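Enoyl-CoA hydratase (Mycobacterium tuberculosis, PDB 4JJT) probably acts as a lyase of the crotonase-like family, adding water to the double bond of enoyl-CoA thioesters as enoyl-CoA hydratases do. Local coordinates at residues R18-N23 with A41-A46; V172-A177 with L182-R187. All coordinates share one frame; numbering follows the deposited sequence.

Interaction 1: residues R18-N23 with A41-A46; sequences RTLTLN and AALADA
Leu20 of the strand meets Ala42 and Leu43 of the helix, and these apolar groups form the tightest part of the contact. The CB of Leu20 points toward the helix. With CG anti to the carbonyl carbon (chi1 -56°) and chi2 near 180°, the fork of the side chain lies over Ala42. CD1 does most of the touching. It sits 3.8 Å from Ala42 CB, and the same CD1 is 3.8 Å from Leu43 CD2. Leu20 CD2 adds a second approach to Ala42 CB, at 3.9 Å, so the small methyl of Ala42 faces the fork of the leucine. The side chains of Leu20 and Leu43 run at a slant to each other. The CB of Leu43 points away from the strand, and one methyl of its branched end comes back to Leu20.

Arg18 lies nearer the helix's C-terminal end. Its CG is 4.4 Å from Ala46 CB, a loose approach. The polar link is made through a water. NH1 of Arg18 donates to it over 2.7 Å, at the edge of the guanidinium and in its plane. The water in turn donates to Ala42 O, also over 2.7 Å. NE is hydrogen-bonded to Thr13 OG1, and NH2 has a long, weak ion pair with Asp49 OD2.

The axes of 18-22 and 41-46 run antiparallel, at 177°, and come within 10.2 Å. This is the first strand and the helix of the beta-alpha-beta unit formed by strand 17-22, helix 33-48 and strand 54-59. Ala46 also packs on Val55 of strand 54-59, and Trp86 touches Leu43.

Interaction 2: residues V172-A177 with L182-R187; sequences VTEVVA and LPTARR
The short, weakly bonded strand at about 174-176, outermost in the six-stranded sheet within this chain, meets helix 181-193, which follows it closely in sequence. The contact centres on one helix residue, Thr184, whose two branches serve different strand residues. The methyl takes Glu174 and the hydroxyl end takes Val176. Glu174 and Val176 are two apart on the strand, and both turn their CB toward the helix.

Glu174 CG is anti to the backbone N (chi1 -173°), and the chain stays extended beyond it. This carries the carboxylate across to the helix, where OE1 lies 3.7 Å from Thr184 CG2. The CD atom of Glu174 is 4.1 Å from the same methyl. The two side chains come from opposite directions, and their meeting is van der Waals in kind. The polar partner of OE1 is on another chain: Arg153 of the second subunit makes a salt bridge to it.

Val176 and Thr184 meet tip to tip. CG1 of the valine is 3.8 Å from Thr184 OG1, and Val176 CG2 stands at 4.2 Å from the same oxygen. That hydroxyl is hydrogen-bonded to Gln180 O, just before the helix begins, so it is satisfied on its own side of the contact. No hydrogen bond crosses between 172-177 and 182-187.

Thr184 also touches Ile116 of the neighbouring strand 114-118. With Arg153 across the subunit boundary, Glu174 joins the strand edge to the assembly. The helix after the last parallel strand, laid over strands 174-176, 114-118 and 54-59, belongs to the sheet-and-helix core of the crotonase-like fold. The six chains here are consistent with the hexamers common in this family.

Interaction 1 closes before interaction 2 opens along the chain. Their centres lie 19 Å apart, and their nearest atoms are about 5 Å apart without touching. Both rest on the same six-stranded sheet. Interaction 1 uses strand 17-22, second in the order across it, while interaction 2 uses strand 174-176 at the far end. Helix 181-193 brings them closer, because Leu182, Ala185 and Arg186 touch Ile56 of strand 54-59, which is bonded to strand 17-22. Helices 33-48 and 181-193 pack on opposite faces of this sheet, which is sandwiched between them here. Interaction 1 stays within one subunit, whereas interaction 2 borders the second subunit of a six-chain assembly.

Interaction 1: residues R18-N23 with A41-A46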
ATOM      1  N   ARG A  18      30.744   9.312 -15.388  1.00 30.38           N
ATOM      2  CA  ARG A  18      31.401   8.027 -15.193  1.00 30.64           C
ATOM      3  C   ARG A  18      30.765   6.935 -16.053  1.00 29.94           C
ATOM      4  O   ARG A  18      29.602   6.577 -15.860  1.00 26.99           O
ATOM      5  CB  ARG A  18      31.345   7.636 -13.712  1.00 27.32           C
ATOM      6  CG  ARG A  18      31.764   6.207 -13.410  1.00 29.06           C
ATOM      7  CD  ARG A  18      33.253   6.011 -13.597  1.00 30.72           C
ATOM      8  NE  ARG A  18      34.030   7.091 -12.996  1.00 38.32           N
ATOM      9  CZ  ARG A  18      34.345   7.165 -11.707  1.00 38.65           C
ATOM     10  NH1 ARG A  18      33.937   6.226 -10.864  1.00 40.55           N
ATOM     11  NH2 ARG A  18      35.060   8.185 -11.259  1.00 38.14           N
ATOM     12  N   THR A  19      31.530   6.408 -17.001  1.00 32.57           N
ATOM     13  CA  THR A  19      31.026   5.360 -17.877  1.00 32.43           C
ATOM     14  C   THR A  19      31.503   3.991 -17.408  1.00 27.89           C
ATOM     15  O   THR A  19      32.694   3.786 -17.181  1.00 29.61           O
ATOM     16  CB  THR A  19      31.463   5.577 -19.336  1.00 39.94           C
ATOM     17  OG1 THR A  19      31.169   6.923 -19.728  1.00 43.64           O
ATOM     18  CG2 THR A  19      30.731   4.612 -20.258  1.00 40.50           C
ATOM     19  N   LEU A  20      30.561   3.066 -17.251  1.00 29.07           N
ATOM     20  CA  LEU A  20      30.880   1.693 -16.876  1.00 29.51           C
ATOM     21  C   LEU A  20      30.560   0.747 -18.024  1.00 28.34           C
ATOM     22  O   LEU A  20      29.409   0.630 -18.438  1.00 25.96           O
ATOM     23  CB  LEU A  20      30.101   1.272 -15.630  1.00 26.00           C
ATOM     24  CG  LEU A  20      30.245   2.142 -14.382  1.00 31.32           C
ATOM     25  CD1 LEU A  20      29.445   1.545 -13.232  1.00 34.17           C
ATOM     26  CD2 LEU A  20      31.706   2.306 -13.998  1.00 27.89           C
ATOM     27  N   THR A  21      31.582   0.070 -18.533  1.00 29.39           N
ATOM     28  CA  THR A  21      31.407  -0.831 -19.667  1.00 28.44           C
ATOM     29  C   THR A  21      31.642  -2.292 -19.301  1.00 29.27           C
ATOM     30  O   THR A  21      32.750  -2.679 -18.935  1.00 27.90           O
ATOM     31  CB  THR A  21      32.342  -0.459 -20.835  1.00 33.65           C
ATOM     32  OG1 THR A  21      32.105   0.898 -21.227  1.00 38.88           O
ATOM     33  CG2 THR A  21      32.097  -1.375 -22.027  1.00 29.04           C
ATOM     34  N   LEU A  22      30.589  -3.098 -19.404  1.00 24.11           N
ATOM     35  CA  LEU A  22      30.700  -4.538 -19.212  1.00 22.88           C
ATOM     36  C   LEU A  22      31.570  -5.103 -20.328  1.00 32.35           C
ATOM     37  O   LEU A  22      31.204  -5.042 -21.498  1.00 35.15           O
ATOM     38  CB  LEU A  22      29.314  -5.185 -19.238  1.00 21.87           C
ATOM     39  CG  LEU A  22      28.260  -4.617 -18.284  1.00 21.69           C
ATOM     40  CD1 LEU A  22      26.894  -5.223 -18.565  1.00 18.98           C
ATOM     41  CD2 LEU A  22      28.669  -4.862 -16.844  1.00 22.13           C
ATOM     42  N   ASN A  23      32.728  -5.646 -19.967  1.00 26.25           N
ATOM     43  CA  ASN A  23      33.716  -6.042 -20.966  1.00 27.48           C
ATOM     44  C   ASN A  23      34.118  -7.515 -20.917  1.00 32.61           C
ATOM     45  O   ASN A  23      35.288  -7.845 -20.721  1.00 34.38           O
ATOM     46  CB  ASN A  23      34.953  -5.144 -20.881  1.00 27.61           C
ATOM     47  CG  ASN A  23      35.855  -5.273 -22.091  1.00 30.06           C
ATOM     48  OD1 ASN A  23      35.402  -5.617 -23.183  1.00 38.96           O
ATOM     49  ND2 ASN A  23      37.143  -5.002 -21.902  1.00 32.23           N
ATOM     50  N   ALA A  41      30.569  -2.565  -7.061  1.00 27.29           N
ATOM     51  CA  ALA A  41      31.567  -1.786  -6.344  1.00 33.17           C
ATOM     52  C   ALA A  41      31.786  -0.467  -7.070  1.00 36.02           C
ATOM     53  O   ALA A  41      31.989   0.573  -6.447  1.00 36.47           O
ATOM     54  CB  ALA A  41      32.870  -2.556  -6.239  1.00 31.19           C
ATOM     55  N   ALA A  42      31.736  -0.525  -8.397  1.00 26.24           N
ATOM     56  CA  ALA A  42      31.926   0.653  -9.235  1.00 38.61           C
ATOM     57  C   ALA A  42      30.816   1.681  -9.035  1.00 39.74           C
ATOM     58  O   ALA A  42      31.076   2.884  -8.995  1.00 38.51           O
ATOM     59  CB  ALA A  42      32.014   0.251 -10.693  1.00 24.23           C
ATOM     60  N   LEU A  43      29.582   1.201  -8.920  1.00 37.76           N
ATOM     61  CA  LEU A  43      28.438   2.078  -8.692  1.00 33.81           C
ATOM     62  C   LEU A  43      28.570   2.819  -7.369  1.00 38.40           C
ATOM     63  O   LEU A  43      28.280   4.012  -7.288  1.00 42.96           O
ATOM     64  CB  LEU A  43      27.128   1.285  -8.712  1.00 34.32           C
ATOM     65  CG  LEU A  43      26.580   0.862 -10.069  1.00 34.61           C
ATOM     66  CD1 LEU A  43      25.248   0.140  -9.905  1.00 37.38           C
ATOM     67  CD2 LEU A  43      26.429   2.076 -10.970  1.00 32.40           C
ATOM     68  N   ALA A  44      29.008   2.101  -6.339  1.00 37.22           N
ATOM     69  CA  ALA A  44      29.181   2.678  -5.010  1.00 40.98           C
ATOM     70  C   ALA A  44      30.230   3.782  -5.020  1.00 40.23           C
ATOM     71  O   ALA A  44      30.072   4.810  -4.363  1.00 45.25           O
ATOM     72  CB  ALA A  44      29.559   1.593  -4.006  1.00 35.09           C
ATOM     73  N   ASP A  45      31.300   3.561  -5.778  1.00 39.01           N
ATOM     74  CA  ASP A  45      32.350   4.559  -5.944  1.00 42.32           C
ATOM     75  C   ASP A  45      31.794   5.830  -6.576  1.00 39.37           C
ATOM     76  O   ASP A  45      32.073   6.938  -6.117  1.00 40.52           O
ATOM     77  CB  ASP A  45      33.482   4.001  -6.809  1.00 47.91           C
ATOM     78  CG  ASP A  45      34.402   3.071  -6.040  1.00 59.39           C
ATOM     79  OD1 ASP A  45      33.968   2.502  -5.015  1.00 61.36           O
ATOM     80  OD2 ASP A  45      35.564   2.906  -6.463  1.00 65.91           O
ATOM     81  N   ALA A  46      31.005   5.658  -7.634  1.00 30.51           N
ATOM     82  CA  ALA A  46      30.403   6.781  -8.345  1.00 32.40           C
ATOM     83  C   ALA A  46      29.500   7.604  -7.434  1.00 40.76           C
ATOM     84  O   ALA A  46      29.483   8.834  -7.503  1.00 44.96           O
ATOM     85  CB  ALA A  46      29.625   6.282  -9.549  1.00 29.76           C
TER
HETATM   86  O   HOH W   1      33.027   3.696 -10.660  1.00 22.94           O

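Interaction 2: residues V172-A177 with L182-R187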
ATOM      1  N   VAL A 172      12.261   2.241 -23.479  1.00 26.94           N
ATOM      2  CA  VAL A 172      13.368   3.149 -23.752  1.00 27.37           C
ATOM      3  C   VAL A 172      12.843   4.502 -24.209  1.00 29.57           C
ATOM      4  O   VAL A 172      11.760   4.596 -24.783  1.00 33.45           O
ATOM      5  CB  VAL A 172      14.348   2.581 -24.800  1.00 28.02           C
ATOM      6  CG1 VAL A 172      14.993   1.302 -24.288  1.00 28.90           C
ATOM      7  CG2 VAL A 172      13.639   2.336 -26.124  1.00 23.76           C
ATOM      8  N   THR A 173      13.614   5.551 -23.949  1.00 26.93           N
ATOM      9  CA  THR A 173      13.175   6.907 -24.258  1.00 31.02           C
ATOM     10  C   THR A 173      13.471   7.288 -25.701  1.00 35.14           C
ATOM     11  O   THR A 173      12.826   8.175 -26.259  1.00 34.70           O
ATOM     12  CB  THR A 173      13.848   7.939 -23.332  1.00 32.87           C
ATOM     13  OG1 THR A 173      15.272   7.832 -23.451  1.00 34.73           O
ATOM     14  CG2 THR A 173      13.450   7.699 -21.887  1.00 26.21           C
ATOM     15  N   GLU A 174      14.442   6.611 -26.305  1.00 34.30           N
ATOM     16  CA  GLU A 174      14.907   6.979 -27.633  1.00 33.76           C
ATOM     17  C   GLU A 174      15.669   5.834 -28.291  1.00 31.30           C
ATOM     18  O   GLU A 174      16.425   5.118 -27.634  1.00 30.40           O
ATOM     19  CB  GLU A 174      15.803   8.217 -27.530  1.00 40.13           C
ATOM     20  CG  GLU A 174      16.226   8.821 -28.851  1.00 48.48           C
ATOM     21  CD  GLU A 174      17.135  10.019 -28.665  1.00 53.48           C
ATOM     22  OE1 GLU A 174      17.363  10.416 -27.502  1.00 55.30           O
ATOM     23  OE2 GLU A 174      17.625  10.563 -29.676  1.00 54.83           O
ATOM     24  N   VAL A 175      15.459   5.656 -29.590  1.00 25.77           N
ATOM     25  CA  VAL A 175      16.238   4.698 -30.361  1.00 34.39           C
ATOM     26  C   VAL A 175      17.051   5.446 -31.408  1.00 35.36           C
ATOM     27  O   VAL A 175      16.498   6.157 -32.245  1.00 41.43           O
ATOM     28  CB  VAL A 175      15.345   3.656 -31.051  1.00 35.40           C
ATOM     29  CG1 VAL A 175      16.199   2.671 -31.836  1.00 28.37           C
ATOM     30  CG2 VAL A 175      14.493   2.930 -30.023  1.00 26.02           C
ATOM     31  N   VAL A 176      18.369   5.292 -31.347  1.00 34.19           N
ATOM     32  CA  VAL A 176      19.262   6.015 -32.241  1.00 33.33           C
ATOM     33  C   VAL A 176      20.110   5.063 -33.073  1.00 39.41           C
ATOM     34  O   VAL A 176      20.191   3.871 -32.773  1.00 39.56           O
ATOM     35  CB  VAL A 176      20.199   6.947 -31.451  1.00 33.39           C
ATOM     36  CG1 VAL A 176      19.386   7.949 -30.649  1.00 28.85           C
ATOM     37  CG2 VAL A 176      21.099   6.136 -30.538  1.00 27.91           C
ATOM     38  N   ALA A 177      20.735   5.591 -34.122  1.00 41.41           N
ATOM     39  CA  ALA A 177      21.663   4.811 -34.932  1.00 37.64           C
ATOM     40  C   ALA A 177      22.813   4.344 -34.053  1.00 37.10           C
ATOM     41  O   ALA A 177      23.220   5.052 -33.134  1.00 38.23           O
ATOM     42  CB  ALA A 177      22.179   5.638 -36.097  1.00 38.09           C
ATOM     43  N   LEU A 182      26.367   6.067 -27.687  1.00 28.09           N
ATOM     44  CA  LEU A 182      27.149   6.719 -26.637  1.00 39.04           C
ATOM     45  C   LEU A 182      27.152   8.255 -26.706  1.00 39.56           C
ATOM     46  O   LEU A 182      26.997   8.905 -25.673  1.00 39.16           O
ATOM     47  CB  LEU A 182      28.583   6.174 -26.591  1.00 41.57           C
ATOM     48  CG  LEU A 182      28.857   5.025 -25.621  1.00 49.43           C
ATOM     49  CD1 LEU A 182      28.583   5.473 -24.192  1.00 52.01           C
ATOM     50  CD2 LEU A 182      28.037   3.791 -25.973  1.00 46.47           C
ATOM     51  N   PRO A 183      27.342   8.839 -27.908  1.00 41.81           N
ATOM     52  CA  PRO A 183      27.242  10.301 -28.003  1.00 29.92           C
ATOM     53  C   PRO A 183      25.900  10.851 -27.521  1.00 31.53           C
ATOM     54  O   PRO A 183      25.864  11.910 -26.895  1.00 33.68           O
ATOM     55  CB  PRO A 183      27.413  10.557 -29.497  1.00 31.67           C
ATOM     56  CG  PRO A 183      28.253   9.445 -29.961  1.00 37.18           C
ATOM     57  CD  PRO A 183      27.829   8.253 -29.170  1.00 38.42           C
ATOM     58  N   THR A 184      24.814  10.141 -27.812  1.00 30.85           N
ATOM     59  CA  THR A 184      23.492  10.543 -27.340  1.00 29.62           C
ATOM     60  C   THR A 184      23.428  10.458 -25.819  1.00 34.71           C
ATOM     61  O   THR A 184      22.920  11.362 -25.153  1.00 41.69           O
ATOM     62  CB  THR A 184      22.385   9.668 -27.960  1.00 28.99           C
ATOM     63  OG1 THR A 184      22.284   9.951 -29.361  1.00 31.87           O
ATOM     64  CG2 THR A 184      21.041   9.939 -27.297  1.00 25.37           C
ATOM     65  N   ALA A 185      23.969   9.371 -25.280  1.00 29.89           N
ATOM     66  CA  ALA A 185      23.998   9.144 -23.840  1.00 30.74           C
ATOM     67  C   ALA A 185      24.811  10.207 -23.110  1.00 28.93           C
ATOM     68  O   ALA A 185      24.505  10.561 -21.971  1.00 26.66           O
ATOM     69  CB  ALA A 185      24.548   7.760 -23.536  1.00 27.10           C
ATOM     70  N   ARG A 186      25.850  10.711 -23.769  1.00 25.56           N
ATOM     71  CA  ARG A 186      26.696  11.744 -23.183  1.00 32.90           C
ATOM     72  C   ARG A 186      26.049  13.118 -23.294  1.00 32.51           C
ATOM     73  O   ARG A 186      26.282  13.989 -22.459  1.00 34.81           O
ATOM     74  CB  ARG A 186      28.072  11.760 -23.852  1.00 34.87           C
ATOM     75  CG  ARG A 186      28.852  10.468 -23.704  1.00 36.58           C
ATOM     76  CD  ARG A 186      30.288  10.642 -24.166  1.00 48.03           C
ATOM     77  NE  ARG A 186      30.879   9.377 -24.592  1.00 58.85           N
ATOM     78  CZ  ARG A 186      31.041   9.019 -25.861  1.00 66.95           C
ATOM     79  NH1 ARG A 186      31.587   7.847 -26.157  1.00 70.02           N
ATOM     80  NH2 ARG A 186      30.663   9.835 -26.836  1.00 68.13           N
ATOM     81  N   ARG A 187      25.238  13.314 -24.329  1.00 30.46           N
ATOM     82  CA  ARG A 187      24.549  14.584 -24.517  1.00 27.22           C
ATOM     83  C   ARG A 187      23.505  14.764 -23.422  1.00 34.38           C
ATOM     84  O   ARG A 187      23.405  15.829 -22.811  1.00 38.26           O
ATOM     85  CB  ARG A 187      23.888  14.660 -25.896  1.00 36.16           C
ATOM     86  CG  ARG A 187      24.000  16.034 -26.540  1.00 39.48           C
ATOM     87  CD  ARG A 187      22.939  16.274 -27.610  1.00 47.31           C
ATOM     88  NE  ARG A 187      22.991  15.295 -28.691  1.00 55.23           N
ATOM     89  CZ  ARG A 187      22.124  14.298 -28.838  1.00 60.71           C
ATOM     90  NH1 ARG A 187      21.133  14.147 -27.968  1.00 54.40           N
ATOM     91  NH2 ARG A 187      22.246  13.455 -29.854  1.00 62.90           N
TER